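Long-range contacts in DNA endonuclease I-CeuI (Chlamydomonas eugametos, PDB 2EX5), which cuts DNA as a magnesium-dependent LAGLIDADG homing endonuclease, making a staggered break near the insertion site of its intron in a 17-19 bp target: residues 15-19 and 35-40; 104-110 and 120-124. The protein carries 1 engineered substitution. The contacts are given in a common frame with arbitrary orientation. Numbering follows the deposited sequence.

Interaction 1 (15-19 and 35-40). With nucleotides of chain A.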
loop_
_atom_site.group_PDB
_atom_site.type_symbol
_atom_site.label_atom_id
_atom_site.label_comp_id
_atom_site.label_asym_id
_atom_site.label_seq_id
_atom_site.Cartn_x
_atom_site.Cartn_y
_atom_site.Cartn_z
ATOM N N GLU C 15 4.924 -26.466 3.960
ATOM C CA GLU C 15 6.328 -26.160 3.723
ATOM C C GLU C 15 6.814 -24.861 4.386
ATOM O O GLU C 15 7.860 -24.851 4.974
ATOM C CB GLU C 15 6.557 -26.189 2.242
ATOM C CG GLU C 15 8.027 -26.281 1.862
ATOM C CD GLU C 15 8.668 -27.569 2.316
ATOM O OE1 GLU C 15 9.787 -27.524 2.937
ATOM O OE2 GLU C 15 8.000 -28.598 2.073
ATOM N N LEU C 16 6.041 -23.780 4.321
ATOM C CA LEU C 16 6.267 -22.555 5.161
ATOM C C LEU C 16 6.305 -22.829 6.669
ATOM O O LEU C 16 7.173 -22.280 7.413
ATOM C CB LEU C 16 5.180 -21.475 4.846
ATOM C CG LEU C 16 5.339 -19.998 5.288
ATOM C CD1 LEU C 16 6.778 -19.521 4.976
ATOM C CD2 LEU C 16 4.332 -19.079 4.604
ATOM N N LYS C 17 5.378 -23.666 7.183
ATOM C CA LYS C 17 5.514 -24.023 8.623
ATOM C C LYS C 17 6.800 -24.755 8.885
ATOM O O LYS C 17 7.447 -24.438 9.846
ATOM C CB LYS C 17 4.342 -24.845 9.226
ATOM C CG LYS C 17 3.163 -24.063 9.804
ATOM C CD LYS C 17 2.109 -25.006 10.491
ATOM C CE LYS C 17 0.984 -24.215 11.320
ATOM N NZ LYS C 17 1.396 -22.842 11.885
ATOM N N LYS C 18 7.160 -25.774 8.086
ATOM C CA LYS C 18 8.404 -26.577 8.426
ATOM C C LYS C 18 9.544 -25.564 8.415
ATOM O O LYS C 18 10.446 -25.583 9.253
ATOM C CB LYS C 18 8.708 -27.714 7.398
ATOM C CG LYS C 18 7.651 -28.799 7.200
ATOM C CD LYS C 18 8.016 -29.787 6.031
ATOM C CE LYS C 18 6.724 -30.433 5.419
ATOM N NZ LYS C 18 5.635 -30.944 6.401
ATOM N N ILE C 19 9.489 -24.648 7.436
ATOM C CA ILE C 19 10.601 -23.689 7.245
ATOM C C ILE C 19 10.685 -22.812 8.483
ATOM O O ILE C 19 11.807 -22.583 8.941
ATOM C CB ILE C 19 10.407 -22.836 5.908
ATOM C CG1 ILE C 19 10.811 -23.650 4.659
ATOM C CG2 ILE C 19 11.210 -21.572 5.908
ATOM C CD1 ILE C 19 10.301 -23.076 3.373
ATOM N N ASP C 35 15.647 -21.119 2.181
ATOM C CA ASP C 35 14.392 -21.891 2.117
ATOM C C ASP C 35 13.212 -21.104 1.515
ATOM O O ASP C 35 12.419 -21.611 0.726
ATOM C CB ASP C 35 14.020 -22.364 3.545
ATOM C CG ASP C 35 14.950 -23.456 4.087
ATOM O OD1 ASP C 35 15.728 -24.132 3.317
ATOM O OD2 ASP C 35 14.883 -23.627 5.319
ATOM N N LEU C 36 13.105 -19.838 1.885
ATOM C CA LEU C 36 12.014 -18.996 1.336
ATOM C C LEU C 36 12.290 -18.722 -0.111
ATOM O O LEU C 36 11.374 -18.795 -0.940
ATOM C CB LEU C 36 11.851 -17.655 2.122
ATOM C CG LEU C 36 11.377 -17.909 3.567
ATOM C CD1 LEU C 36 11.873 -16.728 4.430
ATOM C CD2 LEU C 36 9.868 -18.173 3.722
ATOM N N ARG C 37 13.550 -18.393 -0.431
ATOM C CA ARG C 37 13.869 -18.195 -1.842
ATOM C C ARG C 37 13.421 -19.385 -2.623
ATOM O O ARG C 37 12.795 -19.255 -3.662
ATOM C CB ARG C 37 15.341 -17.947 -2.087
ATOM C CG ARG C 37 15.622 -16.477 -2.084
ATOM C CD ARG C 37 16.994 -16.027 -2.678
ATOM N NE ARG C 37 18.071 -17.005 -2.573
ATOM C CZ ARG C 37 18.884 -17.187 -1.523
ATOM N NH1 ARG C 37 18.761 -16.506 -0.370
ATOM N NH2 ARG C 37 19.830 -18.104 -1.620
ATOM N N LYS C 38 13.749 -20.579 -2.154
ATOM C CA LYS C 38 13.421 -21.760 -2.978
ATOM C C LYS C 38 11.900 -22.105 -2.938
ATOM O O LYS C 38 11.299 -22.357 -4.009
ATOM C CB LYS C 38 14.319 -22.970 -2.604
ATOM C CG LYS C 38 14.020 -24.333 -3.401
ATOM C CD LYS C 38 14.790 -25.478 -2.750
ATOM C CE LYS C 38 15.131 -26.554 -3.785
ATOM N NZ LYS C 38 15.598 -27.767 -3.046
ATOM N N LEU C 39 11.291 -22.129 -1.741
ATOM C CA LEU C 39 9.793 -22.286 -1.647
ATOM C C LEU C 39 8.970 -21.378 -2.621
ATOM O O LEU C 39 8.042 -21.828 -3.297
ATOM C CB LEU C 39 9.316 -22.032 -0.197
ATOM C CG LEU C 39 7.793 -22.265 0.003
ATOM C CD1 LEU C 39 7.264 -23.656 -0.392
ATOM C CD2 LEU C 39 7.492 -22.046 1.471
ATOM N N PHE C 40 9.358 -20.105 -2.705
ATOM C CA PHE C 40 8.659 -19.142 -3.578
ATOM C C PHE C 40 9.347 -18.803 -4.928
ATOM O O PHE C 40 8.832 -17.989 -5.713
ATOM C CB PHE C 40 8.280 -17.869 -2.763
ATOM C CG PHE C 40 7.340 -18.151 -1.567
ATOM C CD1 PHE C 40 6.080 -18.656 -1.777
ATOM C CD2 PHE C 40 7.728 -17.875 -0.271
ATOM C CE1 PHE C 40 5.241 -18.905 -0.729
ATOM C CE2 PHE C 40 6.907 -18.122 0.788
ATOM C CZ PHE C 40 5.660 -18.657 0.550
ATOM P P DG A 8 1.874 -19.679 13.598
ATOM O OP1 DG A 8 2.609 -20.963 13.843
ATOM O OP2 DG A 8 2.122 -18.794 12.456
ATOM O "O5'" DG A 8 0.300 -20.108 13.639
ATOM C "C5'" DG A 8 -0.333 -20.679 14.839
ATOM C "C4'" DG A 8 -1.529 -19.852 15.313
ATOM O "O4'" DG A 8 -1.053 -18.656 15.966
ATOM C "C3'" DG A 8 -2.475 -19.368 14.204
ATOM O "O3'" DG A 8 -3.585 -20.238 14.267
ATOM C "C2'" DG A 8 -2.912 -18.011 14.694
ATOM C "C1'" DG A 8 -2.078 -17.682 15.921
ATOM N N9 DG A 8 -1.520 -16.318 15.947
ATOM C C8 DG A 8 -0.421 -15.849 15.268
ATOM N N7 DG A 8 -0.114 -14.584 15.524
ATOM C C5 DG A 8 -1.072 -14.202 16.450
ATOM C C6 DG A 8 -1.301 -12.930 17.025
ATOM O O6 DG A 8 -0.608 -11.874 16.919
ATOM N N1 DG A 8 -2.451 -12.963 17.843
ATOM C C2 DG A 8 -3.245 -14.052 18.061
ATOM N N2 DG A 8 -4.282 -13.886 18.899
ATOM N N3 DG A 8 -3.024 -15.242 17.497
ATOM C C4 DG A 8 -1.948 -15.238 16.692
HETATM O O HOH W 1 14.559 -22.316 7.886
#

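Interaction 2 (104-110 and 120-124). With nucleotides of chain A.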
loop_
_atom_site.group_PDB
_atom_site.type_symbol
_atom_site.label_atom_id
_atom_site.label_comp_id
_atom_site.label_asym_id
_atom_site.label_seq_id
_atom_site.Cartn_x
_atom_site.Cartn_y
_atom_site.Cartn_z
ATOM N N PHE C 104 16.094 -6.030 7.037
ATOM C CA PHE C 104 16.195 -5.993 8.483
ATOM C C PHE C 104 17.095 -7.070 9.054
ATOM O O PHE C 104 17.425 -6.976 10.200
ATOM C CB PHE C 104 14.800 -5.986 9.212
ATOM C CG PHE C 104 13.854 -4.913 8.736
ATOM C CD1 PHE C 104 12.737 -5.257 7.982
ATOM C CD2 PHE C 104 14.073 -3.568 9.016
ATOM C CE1 PHE C 104 11.826 -4.275 7.549
ATOM C CE2 PHE C 104 13.130 -2.550 8.572
ATOM C CZ PHE C 104 11.994 -2.963 7.869
ATOM N N LYS C 105 17.414 -8.127 8.318
ATOM C CA LYS C 105 18.177 -9.274 8.927
ATOM C C LYS C 105 17.471 -10.082 10.034
ATOM O O LYS C 105 18.135 -10.797 10.789
ATOM C CB LYS C 105 19.602 -8.849 9.368
ATOM C CG LYS C 105 20.581 -8.580 8.206
ATOM C CD LYS C 105 20.244 -9.478 7.022
ATOM C CE LYS C 105 21.277 -9.352 5.790
ATOM N NZ LYS C 105 20.820 -10.221 4.576
ATOM N N THR C 106 16.124 -9.973 10.121
ATOM C CA THR C 106 15.312 -10.586 11.182
ATOM C C THR C 106 13.828 -10.434 10.680
ATOM O O THR C 106 13.586 -9.772 9.662
ATOM C CB THR C 106 15.583 -9.990 12.583
ATOM O OG1 THR C 106 15.124 -10.903 13.609
ATOM C CG2 THR C 106 14.924 -8.571 12.763
ATOM N N GLY C 107 12.882 -11.081 11.364
ATOM C CA GLY C 107 11.503 -11.125 10.965
ATOM C C GLY C 107 11.233 -12.528 10.580
ATOM O O GLY C 107 12.144 -13.375 10.492
ATOM N N ARG C 108 9.931 -12.780 10.416
ATOM C CA ARG C 108 9.365 -14.040 10.084
ATOM C C ARG C 108 8.232 -13.716 9.165
ATOM O O ARG C 108 7.484 -12.820 9.467
ATOM C CB ARG C 108 8.855 -14.724 11.341
ATOM C CG ARG C 108 9.949 -15.158 12.341
ATOM C CD ARG C 108 10.847 -16.336 11.754
ATOM N NE ARG C 108 11.825 -16.795 12.773
ATOM C CZ ARG C 108 13.037 -16.276 12.969
ATOM N NH1 ARG C 108 13.765 -16.746 13.990
ATOM N NH2 ARG C 108 13.526 -15.291 12.180
ATOM N N ILE C 109 8.145 -14.479 8.056
ATOM C CA ILE C 109 7.033 -14.533 7.140
ATOM C C ILE C 109 6.099 -15.716 7.407
ATOM O O ILE C 109 6.505 -16.901 7.465
ATOM C CB ILE C 109 7.504 -14.560 5.688
ATOM C CG1 ILE C 109 8.229 -13.227 5.363
ATOM C CG2 ILE C 109 6.358 -14.835 4.763
ATOM C CD1 ILE C 109 8.811 -13.129 4.007
ATOM N N ARG C 110 4.811 -15.408 7.584
ATOM C CA ARG C 110 3.885 -16.449 7.890
ATOM C C ARG C 110 2.623 -16.190 7.079
ATOM O O ARG C 110 2.424 -15.074 6.622
ATOM C CB ARG C 110 3.633 -16.505 9.392
ATOM C CG ARG C 110 4.887 -16.495 10.272
ATOM C CD ARG C 110 4.576 -17.085 11.762
ATOM N NE ARG C 110 5.589 -16.857 12.824
ATOM C CZ ARG C 110 5.932 -15.654 13.332
ATOM N NH1 ARG C 110 6.847 -15.525 14.315
ATOM N NH2 ARG C 110 5.375 -14.555 12.849
ATOM N N VAL C 120 2.305 -12.289 5.989
ATOM C CA VAL C 120 2.531 -11.183 6.881
ATOM C C VAL C 120 3.928 -11.377 7.300
ATOM O O VAL C 120 4.300 -12.482 7.643
ATOM C CB VAL C 120 1.602 -11.168 8.128
ATOM C CG1 VAL C 120 1.916 -9.972 9.033
ATOM C CG2 VAL C 120 0.232 -11.016 7.683
ATOM N N LEU C 121 4.735 -10.320 7.289
ATOM C CA LEU C 121 6.017 -10.345 7.910
ATOM C C LEU C 121 5.933 -9.546 9.213
ATOM O O LEU C 121 5.439 -8.418 9.230
ATOM C CB LEU C 121 7.059 -9.786 6.881
ATOM C CG LEU C 121 8.411 -9.167 7.316
ATOM C CD1 LEU C 121 9.111 -9.835 8.349
ATOM C CD2 LEU C 121 9.280 -9.154 6.133
ATOM N N THR C 122 6.399 -10.124 10.302
ATOM C CA THR C 122 6.322 -9.534 11.695
ATOM C C THR C 122 7.655 -9.402 12.374
ATOM O O THR C 122 8.480 -10.329 12.331
ATOM C CB THR C 122 5.360 -10.430 12.619
ATOM O OG1 THR C 122 4.079 -10.613 11.936
ATOM C CG2 THR C 122 5.015 -9.789 13.946
ATOM N N ILE C 123 7.889 -8.266 12.987
ATOM C CA ILE C 123 8.920 -8.117 13.976
ATOM C C ILE C 123 8.328 -7.555 15.241
ATOM O O ILE C 123 7.821 -6.392 15.243
ATOM C CB ILE C 123 10.013 -7.131 13.450
ATOM C CG1 ILE C 123 10.733 -7.780 12.177
ATOM C CG2 ILE C 123 10.945 -6.748 14.652
ATOM C CD1 ILE C 123 11.497 -6.860 11.200
ATOM N N ASP C 124 8.424 -8.329 16.331
ATOM C CA ASP C 124 7.951 -7.970 17.692
ATOM C C ASP C 124 9.047 -7.900 18.760
ATOM O O ASP C 124 8.854 -7.313 19.831
ATOM C CB ASP C 124 6.854 -8.956 18.143
ATOM C CG ASP C 124 7.337 -10.401 18.229
ATOM O OD1 ASP C 124 8.232 -10.739 19.017
ATOM O OD2 ASP C 124 6.721 -11.251 17.561
ATOM P P DC A 7 7.677 -18.689 16.291
ATOM O OP1 DC A 7 7.584 -20.122 15.922
ATOM O OP2 DC A 7 8.651 -17.771 15.587
ATOM O "O5'" DC A 7 6.076 -18.380 16.181
ATOM C "C5'" DC A 7 5.163 -19.376 16.820
ATOM C "C4'" DC A 7 3.702 -19.031 16.625
ATOM O "O4'" DC A 7 3.389 -18.017 17.622
ATOM C "C3'" DC A 7 3.345 -18.429 15.267
ATOM O "O3'" DC A 7 2.070 -18.766 14.897
ATOM C "C2'" DC A 7 3.248 -16.929 15.524
ATOM C "C1'" DC A 7 2.674 -17.002 16.955
ATOM N N1 DC A 7 2.619 -15.651 17.532
ATOM C C2 DC A 7 1.592 -15.276 18.422
ATOM O O2 DC A 7 0.813 -16.137 18.808
ATOM N N3 DC A 7 1.522 -14.001 18.864
ATOM C C4 DC A 7 2.406 -13.142 18.451
ATOM N N4 DC A 7 2.399 -11.915 18.934
ATOM C C5 DC A 7 3.444 -13.521 17.583
ATOM C C6 DC A 7 3.537 -14.765 17.153
ATOM P P DA A 6 11.570 -14.837 19.573
ATOM O OP1 DA A 6 12.694 -15.805 19.451
ATOM O OP2 DA A 6 11.456 -13.650 18.679
ATOM O "O5'" DA A 6 10.345 -15.786 19.327
ATOM C "C5'" DA A 6 10.130 -16.973 20.011
ATOM C "C4'" DA A 6 8.649 -17.129 19.758
ATOM O "O4'" DA A 6 7.898 -16.058 20.418
ATOM C "C3'" DA A 6 8.220 -17.026 18.283
ATOM O "O3'" DA A 6 7.740 -18.306 17.849
ATOM C "C2'" DA A 6 7.092 -15.971 18.283
ATOM C "C1'" DA A 6 6.587 -16.106 19.728
ATOM N N9 DA A 6 5.728 -15.009 20.290
ATOM C C8 DA A 6 6.150 -13.643 20.296
ATOM N N7 DA A 6 5.301 -12.775 20.841
ATOM C C5 DA A 6 4.281 -13.686 21.311
ATOM C C6 DA A 6 3.094 -13.392 22.045
ATOM N N6 DA A 6 2.779 -12.149 22.420
ATOM N N1 DA A 6 2.301 -14.434 22.341
ATOM C C2 DA A 6 2.650 -15.695 21.942
ATOM N N3 DA A 6 3.744 -16.104 21.265
ATOM C C4 DA A 6 4.518 -15.027 20.966
HETATM O O HOH W 2 4.453 -12.962 10.782
#

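Interaction 1 (15-19 and 35-40)
A single water links the facing sides of two helices that otherwise meet mainly through aliphatic groups: it donates to Ile19 O at 3.0 Å and to Asp35 OD2 at 2.9 Å, joining a main-chain carbonyl to a carboxylate. Helices 10-26 and 29-40 form an antiparallel helical hairpin; the two segments run at 173° with axes 10.7 Å apart, so that Glu15 lies across from Leu39 and Ile19 across from Asp35. That spacing is filled by branched aliphatic side chains. Leu39 projects toward helix 10-26, its CD2 lying 3.5 Å from Ile19 CD1 and 4.1 Å from Leu16 CB, while its CD1 meets the aliphatic part of Glu15, 3.5 Å from CG. One turn earlier, Leu36 CD2 approaches Leu16 CD1 at 3.6 Å and Ile19 CG2 at 4.3 Å. Leu16 CD2 also reaches the edge of the Phe40 ring, 4.3 Å from CZ. Leu36 and Phe40 also pack on helix 94-104, against Leu101 and Val94. Asp35 packs through its own CB, 3.6 Å from Ile19 CG1, and its carboxylate also forms a salt bridge with Lys31. Lys17, which interacts with the DNA, takes no part in the helix packing; its NZ lies 3.0 Å from OP1 of DG8 of chain A. Helix 10-26 thus packs through Leu16, Ile19 and the methylenes of Glu15, and presents the charge of Lys17 to the DNA backbone.

Interaction 2 (104-110 and 120-124)
Residues 104-110 and 120-124 pair the two strands of the antiparallel beta hairpin 108-111/118-123, at the margin of the DNA-binding sheet. Arg110 and Val120 are a regular hydrogen-bonded pair, with Arg110 N to Val120 O at 3.0 Å and Val120 N to Arg110 O at 2.9 Å. Toward Gly107 the ladder loosens: Thr122 N still donates to Arg108 O at 3.0 Å, but the return bond from Arg108 N to Thr122 O is weak, at 3.4 Å. Gly107 has backbone angles that call for glycine, and its CA lies 3.8 Å from Leu121 CD1, where a side chain would clash. The face bearing Arg110 and Thr122 is turned to the DNA. Arg110 NH1 donates to OP2 of DC7 of chain A at 3.1 Å, and a water bridges Val120 O (3.2 Å) and Thr122 OG1 (2.6 Å), with a weak bond from Arg110 NH2 (2.8 Å). Ile109 and Leu121 occupy the other face and pack on helix 94-104, whereas Ile123 touches Phe104 and helix 126-141. Strand 118-123 is flanked in the sheet by strand 79-90, through backbone hydrogen bonds of Leu121 with Val87 and Ile123 with Phe85, and helix 10-26 borders Arg108 and Arg110.

From the N terminus, interaction 1 comes first: helix 10-26 turns back through a short connection into helix 29-40, and the contact closes this helical hairpin. The chain then passes through helix 49-62, strands 63-71 and 79-90 and helix 94-104 before interaction 2 closes the hairpin of strands 108-111 and 118-123. The two loops follow in series, neither enclosing nor crossing the other. In space they touch, with centres about 14 Å apart: Leu16 CD1 lies 3.6 Å from Ile109 O, packing the N-terminal helix pair against strand 108-111, at one edge of the chain's sheet. On the DNA side, Lys17 and Arg110 approach successive phosphates of chain A.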